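Glycoside Hydrolase (Bacteroides uniformis, PDB 5TA0) probably hydrolyses agarose as a family 86 glycoside hydrolase of a human gut bacterium, its barrel domain holding an agarose oligosaccharide in the glycan pocket. Local coordinates at residues M306-S311 / E527-A532; F267-G272 / M312-E317; N548-K553 / K616-I621. All coordinates share one frame; numbering follows the deposited sequence. Where two conformers were deposited one is given.

How the contacts relate
The three contacts form a series running outward from the alpha/beta barrel into the C-terminal beta domains. Contact 2 packs helix 264-271 against the end of helix 298-315, and contact 1 sets that same helix 298-315 against strand 523-538; their centres are about 12 Å apart and their segments cross along the sequence. Contact 3, about 13 Å from contact 1 between centres, comes later in the chain and pairs strand 545-549, the next strand after 523-538, with strand 619-624. Contacts 1 and 3 touch through Tyr530 and Ala532, whereas contacts 2 and 3 stay about 8 Å apart at their nearest atoms. Helix 298-315 and strand 523-538 thus join the barrel to the C-terminal beta domains.

Contact 1 of 3, residues M306-S311 / E527-A532; sequences MIEQYS and EVKYYA
Glu308 turns its CG anti to its own carbonyl carbon (chi1 -68°) and then runs extended, which carries its carboxylate to Lys529 and Tyr531; Gln309 instead bends at chi2 (70°), bringing its amide to the backbone of Ala532. Here an outer helix of the alpha/beta barrel, 298-315, is fastened to strand 523-538 of the C-terminal beta region, an interface between domains. Glu308 OE2 takes two donors. Lys529 NZ forms a salt bridge with OE2 at 3.1 Å from the syn side, close to the carboxylate plane, while the phenol Tyr531 OH donates to the same OE2 at 2.7 Å from above that plane. Carboxylate and ring planes stand 81° apart. OE2 lies at the ring's edge, near its plane, and Glu308 CB touches Tyr531 CE1 at 3.6 Å. A glutamate suits this buried place because its charge is well answered: OE1 also pairs with Arg360, and Lys529 has a further salt bridge to Asp305. Cutting Glu308 back to an alanine removes the carboxylate, and is likely to leave the Tyr531 hydroxyl without this acceptor and Arg360 and Lys529 each short of a counter-charge. Tyrosine serves the strand equally well, since its long ring spans the gap to the helix and ends in a donor. At the root of the same side chain, Gln309 runs past Tyr531 in the opposite direction, its OE1 3.6 Å from Tyr531 CB, with amide and ring planes almost perpendicular. Glutamine offers both an acceptor and a donor to the backbone N and O of one residue, Ala532. Its NE2 points to Ala532 O, a bond whose acceptor is less surely placed, whereas Ala532 N donates to Gln309 OE1 at 3.0 Å, in the carbonyl plane and on a lone pair.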
ATOM      1  N   MET A 306       1.745  -3.112  13.868  1.00  7.46           N
ATOM      2  CA  MET A 306       2.361  -2.300  14.887  1.00  7.77           C
ATOM      3  C   MET A 306       1.872  -0.861  14.860  1.00  7.35           C
ATOM      4  O   MET A 306       1.585  -0.272  15.896  1.00  7.69           O
ATOM      5  CB  MET A 306       3.881  -2.370  14.735  1.00  8.33           C
ATOM      6  CG  MET A 306       4.618  -1.924  15.971  1.00  8.90           C
ATOM      7  SD  MET A 306       6.307  -2.569  16.051  1.00  9.42           S
ATOM      8  CE  MET A 306       6.674  -2.269  17.784  1.00  9.10           C
ATOM      9  N   ILE A 307       1.728  -0.308  13.650  1.00  6.96           N
ATOM     10  CA  ILE A 307       1.147   1.034  13.515  1.00  7.15           C
ATOM     11  C   ILE A 307      -0.265   1.040  14.133  1.00  6.97           C
ATOM     12  O   ILE A 307      -0.601   1.909  14.939  1.00  7.26           O
ATOM     13  CB  ILE A 307       1.104   1.505  12.057  1.00  7.54           C
ATOM     14  CG1 ILE A 307       2.527   1.709  11.510  1.00  7.80           C
ATOM     15  CG2 ILE A 307       0.316   2.780  11.931  1.00  7.93           C
ATOM     16  CD1 ILE A 307       2.549   1.970  10.015  1.00  8.47           C
ATOM     17  N   GLU A 308      -1.089   0.057  13.769  1.00  6.94           N
ATOM     18  CA  GLU A 308      -2.466   0.014  14.283  1.00  7.30           C
ATOM     19  C   GLU A 308      -2.509  -0.167  15.796  1.00  6.95           C
ATOM     20  O   GLU A 308      -3.260   0.540  16.470  1.00  7.29           O
ATOM     21  CB  GLU A 308      -3.236  -1.120  13.635  1.00  8.15           C
ATOM     22  CG  GLU A 308      -3.513  -0.914  12.158  1.00  8.82           C
ATOM     23  CD  GLU A 308      -4.107  -2.135  11.473  1.00  9.51           C
ATOM     24  OE1 GLU A 308      -4.243  -2.081  10.214  1.00 10.36           O
ATOM     25  OE2 GLU A 308      -4.387  -3.173  12.130  1.00 10.38           O
ATOM     26  N   GLN A 309      -1.718  -1.113  16.313  1.00  7.27           N
ATOM     27  CA  GLN A 309      -1.770  -1.394  17.747  1.00  7.12           C
ATOM     28  C   GLN A 309      -1.300  -0.215  18.587  1.00  6.93           C
ATOM     29  O   GLN A 309      -1.925   0.106  19.611  1.00  7.03           O
ATOM     30  CB  GLN A 309      -0.930  -2.630  18.075  1.00  7.46           C
ATOM     31  CG  GLN A 309      -0.770  -2.943  19.570  1.00  7.59           C
ATOM     32  CD  GLN A 309      -2.049  -3.433  20.220  1.00  8.25           C
ATOM     33  OE1 GLN A 309      -2.426  -4.592  20.094  1.00  9.10           O
ATOM     34  NE2 GLN A 309      -2.716  -2.544  20.915  1.00  8.61           N
ATOM     35  N   TYR A 310      -0.204   0.433  18.173  1.00  7.27           N
ATOM     36  CA  TYR A 310       0.272   1.583  18.952  1.00  7.29           C
ATOM     37  C   TYR A 310      -0.658   2.784  18.804  1.00  7.37           C
ATOM     38  O   TYR A 310      -0.890   3.531  19.774  1.00  7.82           O
ATOM     39  CB  TYR A 310       1.741   1.929  18.716  1.00  7.77           C
ATOM     40  CG  TYR A 310       2.210   2.960  19.691  1.00  7.67           C
ATOM     41  CD1 TYR A 310       2.512   4.256  19.292  1.00  7.93           C
ATOM     42  CD2 TYR A 310       2.240   2.683  21.045  1.00  7.94           C
ATOM     43  CE1 TYR A 310       2.875   5.230  20.207  1.00  7.98           C
ATOM     44  CE2 TYR A 310       2.619   3.626  21.966  1.00  8.39           C
ATOM     45  CZ  TYR A 310       2.930   4.899  21.558  1.00  8.20           C
ATOM     46  OH  TYR A 310       3.287   5.857  22.472  1.00  8.51           O
ATOM     47  N   SER A 311      -1.249   2.970  17.614  1.00  7.34           N
ATOM     48  CA  SER A 311      -2.283   3.980  17.463  1.00  7.56           C
ATOM     49  C   SER A 311      -3.442   3.750  18.432  1.00  7.95           C
ATOM     50  O   SER A 311      -3.924   4.682  19.061  1.00  8.01           O
ATOM     51  CB  SER A 311      -2.772   4.032  16.022  1.00  7.72           C
ATOM     52  OG  SER A 311      -1.722   4.366  15.126  1.00  7.58           O
ATOM     53  N   GLU A 527     -15.984  -9.988   9.817  1.00  9.90           N
ATOM     54  CA  GLU A 527     -14.649  -9.962  10.415  1.00  9.80           C
ATOM     55  C   GLU A 527     -14.503  -8.764  11.296  1.00  9.75           C
ATOM     56  O   GLU A 527     -14.842  -7.645  10.888  1.00  9.89           O
ATOM     57  CB  GLU A 527     -13.593  -9.932   9.321  1.00  9.77           C
ATOM     58  CG  GLU A 527     -12.166  -9.813   9.843  1.00  9.93           C
ATOM     59  CD  GLU A 527     -11.134  -9.682   8.750  1.00 10.21           C
ATOM     60  OE1 GLU A 527     -11.458  -9.875   7.557  1.00 10.39           O
ATOM     61  OE2 GLU A 527      -9.971  -9.339   9.104  1.00 10.86           O
ATOM     62  N   VAL A 528     -14.007  -8.991  12.519  1.00 10.01           N
ATOM     63  CA  VAL A 528     -13.655  -7.903  13.430  1.00 10.29           C
ATOM     64  C   VAL A 528     -12.248  -8.164  13.944  1.00  9.74           C
ATOM     65  O   VAL A 528     -11.908  -9.301  14.313  1.00  9.21           O
ATOM     66  CB  VAL A 528     -14.673  -7.751  14.598  1.00 11.23           C
ATOM     67  CG1 VAL A 528     -14.360  -6.543  15.431  1.00 11.83           C
ATOM     68  CG2 VAL A 528     -16.096  -7.580  14.063  1.00 12.89           C
ATOM     69  N   LYS A 529     -11.431  -7.122  13.980  1.00  9.38           N
ATOM     70  CA  LYS A 529     -10.053  -7.197  14.475  1.00  9.69           C
ATOM     71  C   LYS A 529      -9.953  -6.500  15.821  1.00  9.21           C
ATOM     72  O   LYS A 529     -10.409  -5.349  15.974  1.00  9.98           O
ATOM     73  CB  LYS A 529      -9.111  -6.571  13.466  1.00 10.42           C
ATOM     74  CG  LYS A 529      -7.658  -6.761  13.790  1.00 11.25           C
ATOM     75  CD  LYS A 529      -6.816  -6.304  12.624  1.00 12.09           C
ATOM     76  CE  LYS A 529      -5.340  -6.516  12.875  1.00 12.08           C
ATOM     77  NZ  LYS A 529      -4.591  -6.198  11.633  1.00 12.04           N
ATOM     78  N   TYR A 530      -9.353  -7.191  16.790  1.00  8.59           N
ATOM     79  CA  TYR A 530      -9.243  -6.713  18.166  1.00  8.86           C
ATOM     80  C   TYR A 530      -7.783  -6.555  18.554  1.00  9.01           C
ATOM     81  O   TYR A 530      -6.937  -7.342  18.130  1.00  9.56           O
ATOM     82  CB  TYR A 530      -9.956  -7.661  19.120  1.00  9.01           C
ATOM     83  CG  TYR A 530     -11.445  -7.713  18.941  1.00  9.18           C
ATOM     84  CD1 TYR A 530     -12.279  -6.819  19.600  1.00  9.57           C
ATOM     85  CD2 TYR A 530     -12.034  -8.659  18.117  1.00  9.33           C
ATOM     86  CE1 TYR A 530     -13.658  -6.842  19.420  1.00 10.17           C
ATOM     87  CE2 TYR A 530     -13.422  -8.710  17.961  1.00  9.55           C
ATOM     88  CZ  TYR A 530     -14.220  -7.794  18.597  1.00  9.79           C
ATOM     89  OH  TYR A 530     -15.595  -7.848  18.453  1.00 11.32           O
ATOM     90  N   TYR A 531      -7.516  -5.535  19.362  1.00  8.79           N
ATOM     91  CA  TYR A 531      -6.161  -5.190  19.770  1.00  8.73           C
ATOM     92  C   TYR A 531      -5.964  -5.496  21.245  1.00  8.93           C
ATOM     93  O   TYR A 531      -6.920  -5.535  22.007  1.00  9.47           O
ATOM     94  CB  TYR A 531      -5.907  -3.708  19.464  1.00  8.88           C
ATOM     95  CG  TYR A 531      -6.025  -3.447  17.989  1.00  8.85           C
ATOM     96  CD1 TYR A 531      -4.935  -3.610  17.149  1.00  8.77           C
ATOM     97  CD2 TYR A 531      -7.243  -3.112  17.429  1.00  8.97           C
ATOM     98  CE1 TYR A 531      -5.056  -3.447  15.766  1.00  8.76           C
ATOM     99  CE2 TYR A 531      -7.377  -2.921  16.058  1.00  8.97           C
ATOM    100  CZ  TYR A 531      -6.270  -3.086  15.240  1.00  9.21           C
ATOM    101  OH  TYR A 531      -6.396  -2.942  13.861  1.00 10.00           O
ATOM    102  N   ALA A 532      -4.729  -5.726  21.633  1.00  9.37           N
ATOM    103  CA  ALA A 532      -4.382  -5.972  23.037  1.00  9.57           C
ATOM    104  C   ALA A 532      -4.261  -4.660  23.807  1.00  9.65           C
ATOM    105  O   ALA A 532      -4.175  -3.557  23.249  1.00  9.94           O
ATOM    106  CB  ALA A 532      -3.086  -6.749  23.118  1.00  9.59           C
TER

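Contact 2 of 3, residues F267-G272 / M312-E317; sequences FIDIAG and MIKLGE
Lys314 NZ donates to a water at 2.8 Å, which in turn donates a hydrogen bond to the backbone oxygen Asp269 O at 2.9 Å, so one solvent molecule bridges the two helices. Beneath it the lysine's aliphatic stem, bent at chi2, crosses the Asp269 carboxylate at about a right angle, with Lys314 CG 3.3 Å from Asp269 OD1. The charges attract only at a distance: Lys314 NZ remains 4.4 Å from that oxygen, which takes a hydrogen bond from Tyr310, while OD2 pairs with Lys265. Helices 264-271 and 298-315 are consecutive outer helices of the barrel, flanking strand 277-285 in the sequence, and the second belongs to the beta-alpha-beta crossover into strand 321-326. Deeper in the groove the packing is apolar. Ile268 CG2, held anti to the backbone N, meets Leu315 CG at 4.0 Å, the two branched chains crossing at a slant to make the apolar contact between the helices. Leu315 CD1 then rests 4.0 Å from Gly272 C. Glycine suits position 272, since a CB there would clash with Ile268 O and crowd Leu315 CD1.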
ATOM      1  N   PHE A 267       6.402   9.761  16.093  1.00  6.95           N
ATOM      2  CA  PHE A 267       5.500  10.456  15.197  1.00  7.14           C
ATOM      3  C   PHE A 267       4.040  10.351  15.680  1.00  6.95           C
ATOM      4  O   PHE A 267       3.318  11.341  15.729  1.00  7.32           O
ATOM      5  CB  PHE A 267       5.615   9.922  13.779  1.00  7.00           C
ATOM      6  CG  PHE A 267       4.689  10.590  12.801  1.00  7.25           C
ATOM      7  CD1 PHE A 267       4.815  11.924  12.473  1.00  7.30           C
ATOM      8  CD2 PHE A 267       3.683   9.866  12.180  1.00  7.54           C
ATOM      9  CE1 PHE A 267       3.983  12.529  11.541  1.00  7.40           C
ATOM     10  CE2 PHE A 267       2.831  10.472  11.271  1.00  7.49           C
ATOM     11  CZ  PHE A 267       2.973  11.789  10.946  1.00  7.62           C
ATOM     12  N   ILE A 268       3.642   9.152  16.117  1.00  6.98           N
ATOM     13  CA  ILE A 268       2.308   8.979  16.666  1.00  7.26           C
ATOM     14  C   ILE A 268       2.155   9.841  17.920  1.00  7.23           C
ATOM     15  O   ILE A 268       1.121  10.507  18.069  1.00  7.41           O
ATOM     16  CB  ILE A 268       2.015   7.479  16.912  1.00  7.38           C
ATOM     17  CG1 ILE A 268       1.888   6.761  15.549  1.00  7.61           C
ATOM     18  CG2 ILE A 268       0.798   7.266  17.793  1.00  7.80           C
ATOM     19  CD1 ILE A 268       1.899   5.244  15.622  1.00  7.79           C
ATOM     20  N   ASP A 269       3.167   9.832  18.801  1.00  7.70           N
ATOM     21  CA  ASP A 269       3.072  10.606  20.044  1.00  8.61           C
ATOM     22  C   ASP A 269       3.015  12.113  19.822  1.00  8.81           C
ATOM     23  O   ASP A 269       2.334  12.815  20.549  1.00  9.91           O
ATOM     24  CB  ASP A 269       4.265  10.311  20.946  1.00  8.79           C
ATOM     25  CG  ASP A 269       4.240   8.928  21.563  1.00  9.19           C
ATOM     26  OD1 ASP A 269       3.230   8.191  21.454  1.00  9.03           O
ATOM     27  OD2 ASP A 269       5.264   8.543  22.157  1.00 10.91           O
ATOM     28  N   ILE A 270       3.732  12.597  18.820  1.00  8.59           N
ATOM     29  CA  ILE A 270       3.866  14.044  18.580  1.00  8.59           C
ATOM     30  C   ILE A 270       2.778  14.604  17.684  1.00  8.68           C
ATOM     31  O   ILE A 270       2.157  15.623  18.014  1.00 10.01           O
ATOM     32  CB  ILE A 270       5.245  14.352  17.980  1.00  8.81           C
ATOM     33  CG1 ILE A 270       6.332  14.100  19.025  1.00  8.90           C
ATOM     34  CG2 ILE A 270       5.352  15.790  17.478  1.00  9.08           C
ATOM     35  CD1 ILE A 270       7.710  13.967  18.387  1.00  9.15           C
ATOM     36  N   ALA A 271       2.550  13.943  16.544  1.00  8.19           N
ATOM     37  CA  ALA A 271       1.713  14.495  15.477  1.00  8.04           C
ATOM     38  C   ALA A 271       0.491  13.622  15.192  1.00  7.82           C
ATOM     39  O   ALA A 271      -0.356  14.042  14.409  1.00  8.01           O
ATOM     40  CB  ALA A 271       2.550  14.649  14.221  1.00  8.07           C
ATOM     41  N   GLY A 272       0.386  12.429  15.771  1.00  8.05           N
ATOM     42  CA  GLY A 272      -0.696  11.526  15.393  1.00  8.29           C
ATOM     43  C   GLY A 272      -2.088  12.114  15.485  1.00  9.00           C
ATOM     44  O   GLY A 272      -2.917  11.937  14.602  1.00  9.25           O
ATOM     45  N   MET A 312      -3.864   2.496  18.561  1.00  8.26           N
ATOM     46  CA  MET A 312      -4.906   2.207  19.559  1.00  8.67           C
ATOM     47  C   MET A 312      -4.472   2.571  20.971  1.00  8.72           C
ATOM     48  O   MET A 312      -5.198   3.230  21.691  1.00  9.06           O
ATOM     49  CB  MET A 312      -5.305   0.727  19.497  1.00  9.05           C
ATOM     50  CG  MET A 312      -6.189   0.412  18.304  1.00  9.60           C
ATOM     51  SD  MET A 312      -7.851   1.127  18.352  1.00 10.35           S
ATOM     52  CE  MET A 312      -8.526   0.213  19.736  1.00 11.32           C
ATOM     53  N   ILE A 313      -3.271   2.174  21.360  1.00  8.86           N
ATOM     54  CA  ILE A 313      -2.804   2.442  22.731  1.00  9.21           C
ATOM     55  C   ILE A 313      -2.714   3.954  23.003  1.00  9.58           C
ATOM     56  O   ILE A 313      -3.229   4.448  23.998  1.00 10.35           O
ATOM     57  CB  ILE A 313      -1.450   1.759  22.991  1.00  9.62           C
ATOM     58  CG1 ILE A 313      -1.630   0.236  23.082  1.00  9.99           C
ATOM     59  CG2 ILE A 313      -0.747   2.305  24.250  1.00  9.90           C
ATOM     60  CD1 ILE A 313      -0.369  -0.553  22.923  1.00 10.47           C
ATOM     61  N   LYS A 314      -2.073   4.693  22.102  1.00  9.55           N
ATOM     62  CA  LYS A 314      -1.788   6.100  22.341  1.00  9.69           C
ATOM     63  C   LYS A 314      -2.919   7.015  21.940  1.00  9.34           C
ATOM     64  O   LYS A 314      -3.253   7.958  22.694  1.00 10.00           O
ATOM     65  CB  LYS A 314      -0.505   6.490  21.596  1.00 10.08           C
ATOM     66  CG  LYS A 314      -0.102   7.955  21.704  1.00 11.25           C
ATOM     67  CD  LYS A 314       0.184   8.397  23.138  1.00 12.70           C
ATOM     68  CE  LYS A 314       0.589   9.855  23.147  1.00 14.82           C
ATOM     69  NZ  LYS A 314       0.852  10.351  24.528  1.00 17.21           N
ATOM     70  N   LEU A 315      -3.461   6.833  20.725  1.00  8.87           N
ATOM     71  CA  LEU A 315      -4.514   7.718  20.213  1.00  9.12           C
ATOM     72  C   LEU A 315      -5.926   7.222  20.529  1.00  9.20           C
ATOM     73  O   LEU A 315      -6.884   7.969  20.400  1.00 10.04           O
ATOM     74  CB  LEU A 315      -4.400   7.889  18.693  1.00  9.37           C
ATOM     75  CG  LEU A 315      -3.010   8.315  18.204  1.00  9.83           C
ATOM     76  CD1 LEU A 315      -3.011   8.359  16.674  1.00 10.31           C
ATOM     77  CD2 LEU A 315      -2.631   9.669  18.797  1.00 10.47           C
ATOM     78  N   GLY A 316      -6.056   5.946  20.859  1.00  8.91           N
ATOM     79  CA  GLY A 316      -7.372   5.332  21.073  1.00  9.32           C
ATOM     80  C   GLY A 316      -8.133   4.976  19.826  1.00  9.57           C
ATOM     81  O   GLY A 316      -9.324   4.658  19.916  1.00  9.72           O
ATOM     82  N   GLU A 317      -7.496   4.989  18.656  0.50  9.30           N
ATOM     83  CA  GLU A 317      -8.185   4.665  17.413  0.50 10.00           C
ATOM     84  C   GLU A 317      -7.159   4.338  16.348  0.50  9.81           C
ATOM     85  O   GLU A 317      -6.033   4.873  16.397  0.50  9.70           O
ATOM     86  CB  GLU A 317      -9.039   5.845  16.942  0.50 11.01           C
ATOM     87  CG  GLU A 317      -8.225   7.014  16.408  0.50 12.03           C
ATOM     88  CD  GLU A 317      -9.010   8.308  16.304  0.50 13.59           C
ATOM     89  OE1 GLU A 317     -10.256   8.289  16.376  0.50 14.88           O
ATOM     90  OE2 GLU A 317      -8.359   9.369  16.164  0.50 13.52           O
TER
HETATM   91  O   HOH W   1       2.025  12.694  23.414  1.00 33.52           O

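Contact 3 of 3, residues N548-K553 / K616-I621; sequences NINNVK and KGNNTI. With EDO (1,2-ethanediol), chain T.
Strands 545-549 and 619-624 form an antiparallel pair at the border of a four-stranded sheet in the C-terminal beta domain, and the contact covers this pairing and the loop segments flanking it. Ile549 and Asn619 make the hydrogen-bonded pair: Ile549 N donates to Asn619 O at 3.0 Å, and Asn619 N returns to Ile549 O at 2.9 Å. Asn619 CG lies beside its backbone N and anti to the carbonyl carbon (chi1 -59°), which puts ND2 within 3.1 Å of the same Ile549 O; the two donors reach it from opposite faces of its carbonyl plane. Asparagine suits this buried place because its amide can serve both sides at once. ND2 also donates to Lys616 O, and OD1 accepts Lys616 N at 2.8 Å on a lone pair as well as Asn581 ND2, so the amide is fixed against rotation and ties down the turn before its own strand.

Past the last pair, the 548-553 chain still follows its partner. Asn551, with a positive phi that asparagine tolerates well, lets the backbone turn so that Val552 N meets Gly617 O at 2.9 Å. Asn618 OD1 takes Asn551 N at 3.2 Å in a nearly straight bond and also accepts from O2 of a 1,2-ethanediol, probably from the crystallisation liquor, whose O1 is bonded by Asn618 ND2 at 2.8 Å.

Ile549, on the same face as Asn619, meets the end of Ile621, their CD1 methyls 3.5 Å apart, while Asn548 and Thr620 point to the other face, where polar groups suit partial exposure. The isoleucines look inward: Ile549 packs on Tyr530 and Ala532 of strand 523-538 and on Met637, Val552 joins it on Met637 and Tyr530, and Ile621 lies on Val635, so the pair is laid against strands 523-538 and 631-642 of the neighbouring five-stranded sheet.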
ATOM      1  N   ASN A 548      -3.674  -9.208  26.921  1.00 12.55           N
ATOM      2  CA  ASN A 548      -5.114  -9.234  27.129  1.00 12.81           C
ATOM      3  C   ASN A 548      -5.834  -8.584  25.963  1.00 11.83           C
ATOM      4  O   ASN A 548      -5.506  -7.458  25.600  1.00 11.99           O
ATOM      5  CB  ASN A 548      -5.468  -8.484  28.410  1.00 14.17           C
ATOM      6  CG  ASN A 548      -4.910  -9.154  29.642  1.00 16.64           C
ATOM      7  OD1 ASN A 548      -3.889  -8.731  30.179  1.00 19.47           O
ATOM      8  ND2 ASN A 548      -5.543 -10.221  30.057  1.00 17.18           N
ATOM      9  N   ILE A 549      -6.827  -9.289  25.411  1.00 10.75           N
ATOM     10  CA  ILE A 549      -7.654  -8.790  24.313  1.00 10.68           C
ATOM     11  C   ILE A 549      -9.089  -8.882  24.797  1.00 10.60           C
ATOM     12  O   ILE A 549      -9.630  -9.992  24.946  1.00 11.02           O
ATOM     13  CB  ILE A 549      -7.429  -9.567  23.010  1.00 10.50           C
ATOM     14  CG1 ILE A 549      -5.964  -9.454  22.555  1.00 10.74           C
ATOM     15  CG2 ILE A 549      -8.368  -9.049  21.919  1.00 10.13           C
ATOM     16  CD1 ILE A 549      -5.638 -10.156  21.255  1.00 11.03           C
ATOM     17  N   ASN A 550      -9.705  -7.722  25.010  1.00 10.83           N
ATOM     18  CA  ASN A 550     -10.984  -7.612  25.706  1.00 11.30           C
ATOM     19  C   ASN A 550     -12.115  -7.022  24.872  1.00 11.40           C
ATOM     20  O   ASN A 550     -11.894  -6.432  23.813  1.00 11.01           O
ATOM     21  CB  ASN A 550     -10.765  -6.762  26.971  1.00 11.67           C
ATOM     22  CG  ASN A 550      -9.767  -7.375  27.934  1.00 13.08           C
ATOM     23  OD1 ASN A 550      -9.638  -8.598  28.037  1.00 13.99           O
ATOM     24  ND2 ASN A 550      -9.030  -6.504  28.645  1.00 14.95           N
ATOM     25  N   ASN A 551     -13.353  -7.168  25.364  1.00 10.68           N
ATOM     26  CA  ASN A 551     -14.579  -6.751  24.686  1.00 10.68           C
ATOM     27  C   ASN A 551     -14.772  -7.423  23.314  1.00 10.85           C
ATOM     28  O   ASN A 551     -15.324  -6.827  22.399  1.00 10.87           O
ATOM     29  CB  ASN A 551     -14.673  -5.209  24.567  1.00 11.03           C
ATOM     30  CG  ASN A 551     -15.583  -4.558  25.609  1.00 11.13           C
ATOM     31  OD1 ASN A 551     -16.557  -5.148  26.138  1.00 11.36           O
ATOM     32  ND2 ASN A 551     -15.325  -3.287  25.851  1.00 11.47           N
ATOM     33  N   VAL A 552     -14.320  -8.674  23.198  1.00 11.17           N
ATOM     34  CA  VAL A 552     -14.499  -9.445  21.974  1.00 11.34           C
ATOM     35  C   VAL A 552     -15.942  -9.927  21.897  1.00 11.96           C
ATOM     36  O   VAL A 552     -16.462 -10.505  22.840  1.00 12.77           O
ATOM     37  CB  VAL A 552     -13.544 -10.649  21.938  1.00 11.03           C
ATOM     38  CG1 VAL A 552     -13.856 -11.584  20.765  1.00 11.54           C
ATOM     39  CG2 VAL A 552     -12.089 -10.172  21.902  1.00 11.26           C
ATOM     40  N   LYS A 553     -16.580  -9.660  20.772  0.64 12.14           N
ATOM     41  CA  LYS A 553     -17.967 -10.044  20.563  0.64 12.81           C
ATOM     42  C   LYS A 553     -18.013 -11.382  19.836  0.64 12.94           C
ATOM     43  O   LYS A 553     -17.464 -11.535  18.750  0.64 12.74           O
ATOM     44  CB  LYS A 553     -18.699  -8.941  19.793  0.64 13.85           C
ATOM     45  CG  LYS A 553     -18.531  -7.533  20.371  0.64 14.69           C
ATOM     46  CD  LYS A 553     -18.880  -7.358  21.858  0.64 14.80           C
ATOM     47  CE  LYS A 553     -20.284  -7.872  22.202  0.64 15.15           C
ATOM     48  NZ  LYS A 553     -20.819  -7.459  23.537  0.64 15.33           N
ATOM     49  N   LYS A 616     -13.465 -16.030  24.688  1.00 13.15           N
ATOM     50  CA  LYS A 616     -14.497 -15.400  25.514  1.00 13.75           C
ATOM     51  C   LYS A 616     -14.536 -13.928  25.137  1.00 12.54           C
ATOM     52  O   LYS A 616     -13.910 -13.508  24.168  1.00 11.44           O
ATOM     53  CB  LYS A 616     -14.126 -15.516  27.004  1.00 16.75           C
ATOM     54  CG  LYS A 616     -13.825 -16.894  27.532  1.00 19.81           C
ATOM     55  CD  LYS A 616     -13.851 -16.849  29.054  1.00 21.17           C
ATOM     56  CE  LYS A 616     -12.666 -16.158  29.675  1.00 21.85           C
ATOM     57  NZ  LYS A 616     -12.573 -16.551  31.120  1.00 22.86           N
ATOM     58  N   GLY A 617     -15.239 -13.115  25.915  1.00 11.18           N
ATOM     59  CA  GLY A 617     -15.205 -11.660  25.721  1.00 11.20           C
ATOM     60  C   GLY A 617     -13.898 -11.041  26.142  1.00 11.21           C
ATOM     61  O   GLY A 617     -13.347 -10.199  25.424  1.00 11.28           O
ATOM     62  N   ASN A 618     -13.391 -11.447  27.310  1.00 10.83           N
ATOM     63  CA  ASN A 618     -12.092 -10.985  27.794  1.00 11.62           C
ATOM     64  C   ASN A 618     -11.131 -12.152  27.786  1.00 12.34           C
ATOM     65  O   ASN A 618     -11.380 -13.209  28.404  1.00 13.90           O
ATOM     66  CB  ASN A 618     -12.206 -10.381  29.202  1.00 11.76           C
ATOM     67  CG  ASN A 618     -13.073  -9.132  29.251  1.00 12.22           C
ATOM     68  OD1 ASN A 618     -13.301  -8.458  28.252  1.00 12.48           O
ATOM     69  ND2 ASN A 618     -13.619  -8.845  30.447  1.00 12.51           N
ATOM     70  N   ASN A 619     -10.034 -12.004  27.060  1.00 11.73           N
ATOM     71  CA  ASN A 619      -9.139 -13.109  26.748  1.00 11.88           C
ATOM     72  C   ASN A 619      -7.735 -12.846  27.223  1.00 12.63           C
ATOM     73  O   ASN A 619      -7.217 -11.733  27.044  1.00 13.16           O
ATOM     74  CB  ASN A 619      -9.103 -13.329  25.239  1.00 11.53           C
ATOM     75  CG  ASN A 619     -10.467 -13.634  24.683  1.00 11.42           C
ATOM     76  OD1 ASN A 619     -10.913 -14.778  24.750  1.00 12.18           O
ATOM     77  ND2 ASN A 619     -11.151 -12.632  24.171  1.00 11.47           N
ATOM     78  N   THR A 620      -7.095 -13.875  27.767  0.50 12.98           N
ATOM     79  CA  THR A 620      -5.721 -13.789  28.245  0.50 13.95           C
ATOM     80  C   THR A 620      -4.870 -14.693  27.343  0.50 14.20           C
ATOM     81  O   THR A 620      -5.145 -15.896  27.254  0.50 15.18           O
ATOM     82  CB  THR A 620      -5.663 -14.231  29.727  0.50 14.66           C
ATOM     83  OG1 THR A 620      -6.536 -13.400  30.509  0.50 15.02           O
ATOM     84  CG2 THR A 620      -4.242 -14.142  30.272  0.50 14.90           C
ATOM     85  N   ILE A 621      -3.853 -14.119  26.678  1.00 14.47           N
ATOM     86  CA  ILE A 621      -3.005 -14.812  25.725  1.00 15.32           C
ATOM     87  C   ILE A 621      -1.595 -14.817  26.311  1.00 15.98           C
ATOM     88  O   ILE A 621      -1.015 -13.744  26.506  1.00 17.61           O
ATOM     89  CB  ILE A 621      -3.052 -14.113  24.349  1.00 15.85           C
ATOM     90  CG1 ILE A 621      -4.464 -14.269  23.746  1.00 16.77           C
ATOM     91  CG2 ILE A 621      -1.970 -14.677  23.433  1.00 16.77           C
ATOM     92  CD1 ILE A 621      -4.805 -13.327  22.600  1.00 17.54           C
TER
HETATM   93  C1  EDO T 717     -15.756  -5.855  30.423  1.00 23.83           C
HETATM   94  O1  EDO T 717     -14.842  -6.436  31.314  1.00 22.24           O
HETATM   95  C2  EDO T 717     -15.114  -5.063  29.317  1.00 24.56           C
HETATM   96  O2  EDO T 717     -14.321  -5.912  28.514  1.00 23.78           O
HETATM   97  O   HOH W   2      -8.429 -10.319  29.822  1.00 19.57           O